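Local structure of exported gluconolactonase (Xanthomonas campestris pv. campestris, 3DR2) at residues D148-F151 with G152-P156; L193-S196 with P197-T201; A221-G225 with A226-R230; C282-D285 with Q286-R290. The protein hydrolyses gluconolactone to gluconate, probably with the help of bound calcium, as a six-bladed beta-propeller enzyme of the SMP-30/gluconolactonase family. All coordinates share one frame; numbering follows the deposited sequence.

Overall arrangement
All four contacts are short-range turns or loops of one six-bladed propeller, met in chain order. Contacts 2 and 3 belong to the same four-stranded sheet, strands 190-195, 201-206, 216-223 and 226-234; their centres are about 11 Å apart and they touch, Phe195 packing on Trp222. Contact 4 closes a hairpin in another sheet, its centre about 16 Å from that of contact 2, and contact 1 lies across the chain's centre from it, about 29 Å between centres. Glu48, Asn134, Asn191 and Asp242 form a calcium site. In contacts 4, 2 and 1, Thr283, Ala194 and Phe151 have side chains about 4, 6 and 7 Å, respectively, from a bound calcium ion, not necessarily the same one.

Contact 1 of 4, residues D148-F151 with G152-P156; sequences DPPF and GLRKP
The ring of Pro150 lies under the guanidinium group of Arg154, four residues on, with the two side chains crossing at a slant. Pro150 CB sits 3.8 Å from the guanidinium plane, toward its rim, and Pro150 CG makes the nearest approach, 3.3 Å from Arg154 NH1. The arginine reaches this place because its CG stands anti to its own carbonyl carbon (chi1 -64°) and the chain then runs extended from CG to NE, carrying the flat head back over the proline. On the backbone, the turn is closed by Leu153 N, which donates to Pro150 O at 2.9 Å; the donor stands well above the carbonyl plane, in keeping with the tight 3-10 curl of the chain. One step further, Arg154 N makes a weak bond to Phe151 O at 3.3 Å. Leu153 adds a loose apolar touch, its CD1 4.4 Å from Pro150 CB. The phenyl group of Phe151 turns away from this turn and meets the ring of His189, and it also touches Asn191, a calcium ligand. Ser132 ties the loop from outside, its OG hydrogen-bonded to Pro149 O and Gly152 N. The whole turn occupies the long connection between strands 144-147 and 169-174, with Pro150 packed on His169 of the latter, Pro149 on Pro190 of strand 190-195, and Pro156 at the far end reaching Tyr41 of the second subunit.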
loop_
_atom_site.group_PDB
_atom_site.type_symbol
_atom_site.label_atom_id
_atom_site.label_comp_id
_atom_site.label_asym_id
_atom_site.label_seq_id
_atom_site.Cartn_x
_atom_site.Cartn_y
_atom_site.Cartn_z
ATOM N N ASP A 148 -0.169 -8.960 20.789
ATOM C CA ASP A 148 1.148 -8.774 20.208
ATOM C C ASP A 148 1.675 -9.923 19.342
ATOM O O ASP A 148 2.683 -10.543 19.665
ATOM C CB ASP A 148 2.157 -8.476 21.326
ATOM C CG ASP A 148 3.466 -7.934 20.797
ATOM O OD1 ASP A 148 4.530 -8.263 21.364
ATOM O OD2 ASP A 148 3.436 -7.170 19.814
ATOM N N PRO A 149 0.995 -10.225 18.226
ATOM C CA PRO A 149 1.461 -11.303 17.354
ATOM C C PRO A 149 2.635 -10.745 16.545
ATOM O O PRO A 149 2.876 -9.538 16.556
ATOM C CB PRO A 149 0.237 -11.589 16.492
ATOM C CG PRO A 149 -0.315 -10.211 16.288
ATOM C CD PRO A 149 -0.220 -9.594 17.681
ATOM N N PRO A 150 3.385 -11.607 15.840
ATOM C CA PRO A 150 4.532 -11.156 15.042
ATOM C C PRO A 150 4.245 -10.833 13.574
ATOM O O PRO A 150 5.171 -10.759 12.769
ATOM C CB PRO A 150 5.497 -12.323 15.170
ATOM C CG PRO A 150 4.562 -13.479 15.077
ATOM C CD PRO A 150 3.404 -13.074 15.983
ATOM N N PHE A 151 2.980 -10.634 13.221
ATOM C CA PHE A 151 2.641 -10.345 11.828
ATOM C C PHE A 151 3.441 -9.190 11.231
ATOM O O PHE A 151 3.882 -9.264 10.080
ATOM C CB PHE A 151 1.141 -10.068 11.698
ATOM C CG PHE A 151 0.283 -11.283 11.917
ATOM C CD1 PHE A 151 0.401 -12.391 11.081
ATOM C CD2 PHE A 151 -0.637 -11.327 12.960
ATOM C CE1 PHE A 151 -0.385 -13.524 11.285
ATOM C CE2 PHE A 151 -1.425 -12.456 13.170
ATOM C CZ PHE A 151 -1.299 -13.555 12.332
ATOM N N GLY A 152 3.637 -8.133 12.012
ATOM C CA GLY A 152 4.383 -6.980 11.535
ATOM C C GLY A 152 5.875 -7.207 11.340
ATOM O O GLY A 152 6.576 -6.335 10.831
ATOM N N LEU A 153 6.361 -8.381 11.736
ATOM C CA LEU A 153 7.782 -8.703 11.608
ATOM C C LEU A 153 8.085 -9.686 10.482
ATOM O O LEU A 153 9.250 -10.021 10.250
ATOM C CB LEU A 153 8.304 -9.313 12.910
ATOM C CG LEU A 153 8.187 -8.480 14.181
ATOM C CD1 LEU A 153 8.694 -9.297 15.373
ATOM C CD2 LEU A 153 8.989 -7.204 14.019
ATOM N N ARG A 154 7.056 -10.140 9.777
ATOM C CA ARG A 154 7.271 -11.125 8.730
ATOM C C ARG A 154 6.558 -10.838 7.414
ATOM O O ARG A 154 6.218 -11.756 6.668
ATOM C CB ARG A 154 6.880 -12.502 9.277
ATOM C CG ARG A 154 7.786 -12.945 10.441
ATOM C CD ARG A 154 7.149 -13.993 11.354
ATOM N NE ARG A 154 8.060 -14.383 12.437
ATOM C CZ ARG A 154 7.725 -15.158 13.467
ATOM N NH1 ARG A 154 6.493 -15.638 13.571
ATOM N NH2 ARG A 154 8.624 -15.459 14.397
ATOM N N LYS A 155 6.338 -9.558 7.135
ATOM C CA LYS A 155 5.681 -9.132 5.905
ATOM C C LYS A 155 6.088 -7.689 5.629
ATOM O O LYS A 155 5.644 -6.764 6.313
ATOM C CB LYS A 155 4.158 -9.237 6.038
ATOM C CG LYS A 155 3.408 -8.936 4.744
ATOM C CD LYS A 155 1.941 -9.358 4.816
ATOM C CE LYS A 155 1.792 -10.877 4.846
ATOM N NZ LYS A 155 0.361 -11.301 4.902
ATOM N N PRO A 156 6.957 -7.483 4.626
ATOM C CA PRO A 156 7.459 -6.165 4.228
ATOM C C PRO A 156 6.374 -5.122 3.988
ATOM O O PRO A 156 6.542 -3.951 4.323
ATOM C CB PRO A 156 8.251 -6.470 2.957
ATOM C CG PRO A 156 8.767 -7.833 3.212
ATOM C CD PRO A 156 7.567 -8.540 3.803
#

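Contact 2 of 4, residues L193-S196 with P197-T201; sequences LAFS and PDEQT
Ser196 OG gives its proton to Asp198 OD2 at 2.6 Å and accepts from Thr201 N at 3.3 Å, so a single hydroxyl links the turn residue Asp198 to Thr201 at the start of the next strand. It is placed there by a chi1 of 57°, which sets OG between the backbone N and the carbonyl carbon, within bonding distance of both partners. Asp198 OD2 has a second donor, Gln200 N at 2.9 Å, an Asx turn; the serine hydroxyl arrives nearly in line with the C-O bond of the carboxylate, whereas the amide comes from above the carboxylate plane. The backbone polar groups of Ser196 are also used: Ser196 N donates to Thr201 O at 3.0 Å, and Ser196 O accepts from Glu199 N at 2.9 Å, the bond that closes a type I turn over Pro197 and Asp198. At the far end of the Glu199 side chain, OE1 is taken by the backbone N of Arg140, and Arg140 also reaches Pro197 O. The apolar side of the turn is made by Phe195. Glu199 CG lies 4.0 Å from Phe195 CG, the two side chains running at a slant, while Thr201 O approaches the ring edge near its plane, 3.4 Å from Phe195 CD2. Beyond the turn, the same ring meets Trp145 edge-to-face. Taken together, this is a beta hairpin connection between adjacent antiparallel strands, 190-195 and 201-206, within one four-stranded sheet of the propeller, its loop braced by a serine and an aspartate.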
loop_
_atom_site.group_PDB
_atom_site.type_symbol
_atom_site.label_atom_id
_atom_site.label_comp_id
_atom_site.label_asym_id
_atom_site.label_seq_id
_atom_site.Cartn_x
_atom_site.Cartn_y
_atom_site.Cartn_z
ATOM N N LEU A 193 -9.491 -8.769 19.996
ATOM C CA LEU A 193 -9.852 -8.919 21.398
ATOM C C LEU A 193 -10.993 -7.979 21.727
ATOM O O LEU A 193 -11.189 -6.970 21.043
ATOM C CB LEU A 193 -8.662 -8.624 22.320
ATOM C CG LEU A 193 -8.247 -7.164 22.546
ATOM C CD1 LEU A 193 -7.267 -7.085 23.714
ATOM C CD2 LEU A 193 -7.628 -6.597 21.282
ATOM N N ALA A 194 -11.741 -8.326 22.769
ATOM C CA ALA A 194 -12.880 -7.535 23.219
ATOM C C ALA A 194 -13.412 -8.087 24.539
ATOM O O ALA A 194 -13.352 -9.291 24.789
ATOM C CB ALA A 194 -13.988 -7.570 22.167
ATOM N N PHE A 195 -13.931 -7.196 25.378
ATOM C CA PHE A 195 -14.506 -7.584 26.666
ATOM C C PHE A 195 -16.003 -7.802 26.551
ATOM O O PHE A 195 -16.655 -7.247 25.666
ATOM C CB PHE A 195 -14.299 -6.485 27.714
ATOM C CG PHE A 195 -13.045 -6.625 28.508
ATOM C CD1 PHE A 195 -12.025 -5.690 28.387
ATOM C CD2 PHE A 195 -12.890 -7.679 29.402
ATOM C CE1 PHE A 195 -10.870 -5.802 29.144
ATOM C CE2 PHE A 195 -11.736 -7.799 30.164
ATOM C CZ PHE A 195 -10.725 -6.859 30.035
ATOM N N SER A 196 -16.547 -8.613 27.452
ATOM C CA SER A 196 -17.984 -8.835 27.491
ATOM C C SER A 196 -18.494 -7.554 28.147
ATOM O O SER A 196 -17.708 -6.798 28.730
ATOM C CB SER A 196 -18.314 -10.029 28.382
ATOM O OG SER A 196 -17.787 -9.831 29.682
ATOM N N PRO A 197 -19.806 -7.287 28.076
ATOM C CA PRO A 197 -20.267 -6.050 28.715
ATOM C C PRO A 197 -19.887 -5.902 30.191
ATOM O O PRO A 197 -19.497 -4.819 30.622
ATOM C CB PRO A 197 -21.783 -6.067 28.474
ATOM C CG PRO A 197 -22.097 -7.504 28.146
ATOM C CD PRO A 197 -20.902 -7.958 27.361
ATOM N N ASP A 198 -19.974 -6.979 30.964
ATOM C CA ASP A 198 -19.632 -6.898 32.384
ATOM C C ASP A 198 -18.132 -7.002 32.636
ATOM O O ASP A 198 -17.677 -6.968 33.780
ATOM C CB ASP A 198 -20.375 -7.986 33.176
ATOM C CG ASP A 198 -19.945 -9.398 32.801
ATOM O OD1 ASP A 198 -20.519 -10.350 33.370
ATOM O OD2 ASP A 198 -19.041 -9.567 31.953
ATOM N N GLU A 199 -17.366 -7.125 31.558
ATOM C CA GLU A 199 -15.916 -7.245 31.636
ATOM C C GLU A 199 -15.415 -8.441 32.449
ATOM O O GLU A 199 -14.268 -8.454 32.883
ATOM C CB GLU A 199 -15.302 -5.953 32.188
ATOM C CG GLU A 199 -15.343 -4.791 31.204
ATOM C CD GLU A 199 -14.509 -3.603 31.655
ATOM O OE1 GLU A 199 -14.343 -2.657 30.858
ATOM O OE2 GLU A 199 -14.014 -3.609 32.803
ATOM N N GLN A 200 -16.269 -9.442 32.653
ATOM C CA GLN A 200 -15.868 -10.633 33.402
ATOM C C GLN A 200 -15.200 -11.645 32.475
ATOM O O GLN A 200 -14.507 -12.558 32.927
ATOM C CB GLN A 200 -17.076 -11.288 34.079
ATOM C CG GLN A 200 -17.578 -10.563 35.317
ATOM C CD GLN A 200 -18.678 -11.334 36.037
ATOM O OE1 GLN A 200 -19.788 -11.481 35.524
ATOM N NE2 GLN A 200 -18.368 -11.838 37.227
ATOM N N THR A 201 -15.410 -11.471 31.174
ATOM C CA THR A 201 -14.833 -12.364 30.182
ATOM C C THR A 201 -14.082 -11.558 29.129
ATOM O O THR A 201 -14.564 -10.531 28.670
ATOM C CB THR A 201 -15.930 -13.199 29.473
ATOM O OG1 THR A 201 -16.621 -14.005 30.436
ATOM C CG2 THR A 201 -15.318 -14.107 28.404
#

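Contact 3 of 4, residues A221-G225 with A226-R230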
loop_
_atom_site.group_PDB
_atom_site.type_symbol
_atom_site.label_atom_id
_atom_site.label_comp_id
_atom_site.label_asym_id
_atom_site.label_seq_id
_atom_site.Cartn_x
_atom_site.Cartn_y
_atom_site.Cartn_z
ATOM N N ALA A 221 -11.266 -15.736 31.704
ATOM C CA ALA A 221 -11.990 -15.173 32.828
ATOM C C ALA A 221 -11.103 -14.058 33.366
ATOM O O ALA A 221 -9.936 -14.286 33.677
ATOM C CB ALA A 221 -12.213 -16.234 33.909
ATOM N N TRP A 222 -11.644 -12.848 33.445
ATOM C CA TRP A 222 -10.894 -11.713 33.968
ATOM C C TRP A 222 -11.380 -11.482 35.391
ATOM O O TRP A 222 -12.401 -10.838 35.615
ATOM C CB TRP A 222 -11.143 -10.464 33.109
ATOM C CG TRP A 222 -10.597 -9.165 33.669
ATOM C CD1 TRP A 222 -11.266 -7.976 33.757
ATOM C CD2 TRP A 222 -9.272 -8.914 34.168
ATOM N NE1 TRP A 222 -10.447 -7.005 34.276
ATOM C CE2 TRP A 222 -9.218 -7.549 34.536
ATOM C CE3 TRP A 222 -8.130 -9.705 34.336
ATOM C CZ2 TRP A 222 -8.063 -6.958 35.061
ATOM C CZ3 TRP A 222 -6.977 -9.114 34.861
ATOM C CH2 TRP A 222 -6.956 -7.753 35.216
ATOM N N ARG A 223 -10.664 -12.051 36.351
ATOM C CA ARG A 223 -11.029 -11.896 37.754
ATOM C C ARG A 223 -9.753 -11.767 38.565
ATOM O O ARG A 223 -8.735 -12.388 38.244
ATOM C CB ARG A 223 -11.865 -13.085 38.235
ATOM C CG ARG A 223 -11.167 -14.429 38.212
ATOM C CD ARG A 223 -11.990 -15.451 38.991
ATOM N NE ARG A 223 -11.304 -16.732 39.116
ATOM C CZ ARG A 223 -11.106 -17.570 38.104
ATOM N NH1 ARG A 223 -11.546 -17.259 36.892
ATOM N NH2 ARG A 223 -10.470 -18.717 38.299
ATOM N N ASP A 224 -9.818 -10.968 39.625
ATOM C CA ASP A 224 -8.649 -10.703 40.445
ATOM C C ASP A 224 -7.723 -9.877 39.565
ATOM O O ASP A 224 -8.172 -8.960 38.880
ATOM C CB ASP A 224 -7.966 -12.000 40.877
ATOM C CG ASP A 224 -8.622 -12.618 42.090
ATOM O OD1 ASP A 224 -9.799 -13.029 41.994
ATOM O OD2 ASP A 224 -7.958 -12.684 43.146
ATOM N N GLY A 225 -6.436 -10.195 39.564
ATOM C CA GLY A 225 -5.522 -9.430 38.739
ATOM C C GLY A 225 -4.979 -10.235 37.583
ATOM O O GLY A 225 -3.874 -9.980 37.109
ATOM N N ALA A 226 -5.749 -11.213 37.115
ATOM C CA ALA A 226 -5.278 -12.036 36.015
ATOM C C ALA A 226 -6.381 -12.689 35.198
ATOM O O ALA A 226 -7.562 -12.627 35.544
ATOM C CB ALA A 226 -4.329 -13.110 36.545
ATOM N N LEU A 227 -5.964 -13.307 34.098
ATOM C CA LEU A 227 -6.863 -14.018 33.205
ATOM C C LEU A 227 -6.832 -15.474 33.641
ATOM O O LEU A 227 -5.762 -16.045 33.858
ATOM C CB LEU A 227 -6.387 -13.883 31.757
ATOM C CG LEU A 227 -6.402 -12.451 31.210
ATOM C CD1 LEU A 227 -5.824 -12.423 29.802
ATOM C CD2 LEU A 227 -7.826 -11.918 31.228
ATOM N N HIS A 228 -8.008 -16.067 33.777
ATOM C CA HIS A 228 -8.114 -17.453 34.207
ATOM C C HIS A 228 -9.007 -18.249 33.269
ATOM O O HIS A 228 -9.585 -17.709 32.327
ATOM C CB HIS A 228 -8.700 -17.516 35.623
ATOM C CG HIS A 228 -7.835 -16.888 36.673
ATOM N ND1 HIS A 228 -6.676 -17.478 37.132
ATOM C CD2 HIS A 228 -7.958 -15.722 37.351
ATOM C CE1 HIS A 228 -6.123 -16.701 38.048
ATOM N NE2 HIS A 228 -6.880 -15.629 38.198
ATOM N N ASP A 229 -9.100 -19.545 33.549
ATOM C CA ASP A 229 -9.934 -20.480 32.807
ATOM C C ASP A 229 -10.011 -20.294 31.295
ATOM O O ASP A 229 -11.072 -20.014 30.742
ATOM C CB ASP A 229 -11.338 -20.464 33.405
ATOM C CG ASP A 229 -11.318 -20.541 34.922
ATOM O OD1 ASP A 229 -10.579 -21.393 35.461
ATOM O OD2 ASP A 229 -12.036 -19.754 35.574
ATOM N N ARG A 230 -8.876 -20.483 30.636
ATOM C CA ARG A 230 -8.771 -20.373 29.186
ATOM C C ARG A 230 -9.664 -21.440 28.547
ATOM O O ARG A 230 -9.660 -22.599 28.978
ATOM C CB ARG A 230 -7.313 -20.597 28.800
ATOM C CG ARG A 230 -6.923 -20.329 27.370
ATOM C CD ARG A 230 -5.406 -20.230 27.364
ATOM N NE ARG A 230 -4.816 -19.898 26.076
ATOM C CZ ARG A 230 -3.587 -19.409 25.942
ATOM N NH1 ARG A 230 -2.841 -19.192 27.019
ATOM N NH2 ARG A 230 -3.101 -19.150 24.737
#
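Asp229 OD2 accepts from two nitrogens of Arg223: NH1 at 2.9 Å in a salt bridge, along a distinctly bent N-H, and NH2 more weakly at 3.3 Å. The guanidinium and carboxylate planes are only 19° apart, yet the two side chains cross at about a right angle, and NH1 meets the oxygen from above the carboxylate plane. Arg223 gets there with CG between its backbone N and carbonyl carbon (chi1 63°) and a chain extended as far as NE, which lays the guanidinium across His228. There His228 CG stands 3.4 Å above the guanidinium plane, toward its rim, and the imidazole is inclined to it by 36°. This pairing decorates one side of a beta hairpin of strands 216-223 and 226-234, the latter an outermost strand of a four-stranded sheet of the propeller. A type II' turn from Arg223 to Ala226 joins them. Ala221 and His228 form a hydrogen-bonded antiparallel pair, with Ala221 N to His228 O at 2.7 Å and His228 N to Ala221 O at 2.6 Å; nearer the turn, Arg223 N donates to Ala226 O at 3.3 Å, and the return bond from Ala226 N to Arg223 O is weak. Trp222 and Leu227, a non-hydrogen-bonded pair, project from the other face, where Leu227 CD2 packs 3.8 Å from Trp222 CE3. Both side chains also rest on Met184 of strand 182-187, in the preceding sheet, and the indole meets Trp145 edge-to-face.

Contact 4 of 4, residues C282-D285 with Q286-R290; sequences CTFD and QAQQR
Asp285 and Arg290 face each other across a beta hairpin connection, in which a type I turn from Asp285 to Gln288 leads strand 281-284 of the propeller into strand 290-295. Backbone bonds set its frame: Gln288 N to Asp285 O closes the turn at 2.9 Å, and Asp285 N donates to Arg290 O at 3.2 Å, almost in line with that carbonyl. The buried carboxylate then satisfies the amides of the loop. Its OD1 accepts from Gln289 N at 2.8 Å, through the syn lone pair, and from Arg290 N at 3.0 Å, the latter coming from above the carboxylate plane. Asp285 CG lies between the backbone N and the carbonyl carbon (chi1 59°), which brings the group back over these amides. The charged contact uses the other oxygen. Arg290 presents the side of its guanidinium: Arg290 NE lies 3.0 Å from Asp285 OD2, with Arg290 NH2 a second donor to it, and OD2 lies in the guanidinium plane; the two flat groups are nevertheless turned 72° apart. Arg290 NH2 also forms a salt bridge with Glu74, and Trp52 of strand 47-53 touches both partners. Phe284 contributes packing: its CD2 is 3.7 Å from Gln288 CA and its ring meets Trp253 edge-to-face. Gln288 carries its OE1 away to the backbone N of Arg248. A water completes the turn, accepting from Ala287 N at 2.8 Å and donating weakly to Asp285 OD2 at 2.9 Å.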
loop_
_atom_site.group_PDB
_atom_site.type_symbol
_atom_site.label_atom_id
_atom_site.label_comp_id
_atom_site.label_asym_id
_atom_site.label_seq_id
_atom_site.Cartn_x
_atom_site.Cartn_y
_atom_site.Cartn_z
ATOM N N CYS A 282 -14.403 -5.177 12.729
ATOM C CA CYS A 282 -15.692 -4.501 12.775
ATOM C C CYS A 282 -15.894 -3.839 14.124
ATOM O O CYS A 282 -15.220 -4.178 15.102
ATOM C CB CYS A 282 -16.847 -5.468 12.466
ATOM S SG CYS A 282 -17.076 -6.867 13.611
ATOM N N THR A 283 -16.809 -2.877 14.170
ATOM C CA THR A 283 -17.094 -2.158 15.404
ATOM C C THR A 283 -18.427 -1.436 15.225
ATOM O O THR A 283 -18.917 -1.294 14.104
ATOM C CB THR A 283 -15.973 -1.119 15.715
ATOM O OG1 THR A 283 -16.019 -0.752 17.101
ATOM C CG2 THR A 283 -16.147 0.141 14.861
ATOM N N PHE A 284 -19.022 -1.007 16.330
ATOM C CA PHE A 284 -20.286 -0.281 16.276
ATOM C C PHE A 284 -20.039 1.174 16.602
ATOM O O PHE A 284 -18.981 1.536 17.129
ATOM C CB PHE A 284 -21.277 -0.806 17.313
ATOM C CG PHE A 284 -22.007 -2.038 16.891
ATOM C CD1 PHE A 284 -21.547 -3.293 17.256
ATOM C CD2 PHE A 284 -23.166 -1.940 16.133
ATOM C CE1 PHE A 284 -22.238 -4.441 16.871
ATOM C CE2 PHE A 284 -23.864 -3.080 15.742
ATOM C CZ PHE A 284 -23.397 -4.332 16.114
ATOM N N ASP A 285 -21.020 2.012 16.288
ATOM C CA ASP A 285 -20.918 3.414 16.635
ATOM C C ASP A 285 -21.385 3.465 18.090
ATOM O O ASP A 285 -21.748 2.438 18.672
ATOM C CB ASP A 285 -21.815 4.272 15.728
ATOM C CG ASP A 285 -23.276 3.888 15.807
ATOM O OD1 ASP A 285 -23.587 2.737 16.176
ATOM O OD2 ASP A 285 -24.118 4.742 15.481
ATOM N N GLN A 286 -21.352 4.653 18.674
ATOM C CA GLN A 286 -21.764 4.874 20.052
ATOM C C GLN A 286 -23.099 4.216 20.415
ATOM O O GLN A 286 -23.192 3.456 21.382
ATOM C CB GLN A 286 -21.855 6.379 20.290
ATOM C CG GLN A 286 -20.850 6.925 21.267
ATOM C CD GLN A 286 -21.271 6.673 22.689
ATOM O OE1 GLN A 286 -21.487 5.530 23.089
ATOM N NE2 GLN A 286 -21.400 7.741 23.464
ATOM N N ALA A 287 -24.129 4.516 19.634
ATOM C CA ALA A 287 -25.468 3.989 19.883
ATOM C C ALA A 287 -25.648 2.523 19.498
ATOM O O ALA A 287 -26.668 1.910 19.828
ATOM C CB ALA A 287 -26.498 4.847 19.144
ATOM N N GLN A 288 -24.652 1.962 18.822
ATOM C CA GLN A 288 -24.703 0.581 18.350
ATOM C C GLN A 288 -25.887 0.425 17.394
ATOM O O GLN A 288 -26.613 -0.567 17.424
ATOM C CB GLN A 288 -24.805 -0.410 19.525
ATOM C CG GLN A 288 -23.729 -0.188 20.589
ATOM C CD GLN A 288 -23.406 -1.419 21.428
ATOM O OE1 GLN A 288 -24.240 -2.308 21.617
ATOM N NE2 GLN A 288 -22.188 -1.460 21.957
ATOM N N GLN A 289 -26.068 1.432 16.545
ATOM C CA GLN A 289 -27.131 1.437 15.547
ATOM C C GLN A 289 -26.537 1.300 14.156
ATOM O O GLN A 289 -27.259 1.200 13.171
ATOM C CB GLN A 289 -27.947 2.730 15.625
ATOM C CG GLN A 289 -28.920 2.778 16.798
ATOM C CD GLN A 289 -30.073 1.800 16.654
ATOM O OE1 GLN A 289 -30.763 1.496 17.625
ATOM N NE2 GLN A 289 -30.297 1.314 15.440
ATOM N N ARG A 290 -25.209 1.314 14.080
ATOM C CA ARG A 290 -24.521 1.167 12.803
ATOM C C ARG A 290 -23.301 0.283 13.010
ATOM O O ARG A 290 -22.496 0.536 13.902
ATOM C CB ARG A 290 -24.081 2.530 12.258
ATOM C CG ARG A 290 -25.219 3.434 11.802
ATOM C CD ARG A 290 -24.708 4.826 11.443
ATOM N NE ARG A 290 -24.184 5.519 12.617
ATOM C CZ ARG A 290 -23.667 6.744 12.608
ATOM N NH1 ARG A 290 -23.590 7.438 11.478
ATOM N NH2 ARG A 290 -23.246 7.289 13.740
HETATM O O HOH W 1 -23.623 6.453 17.736
#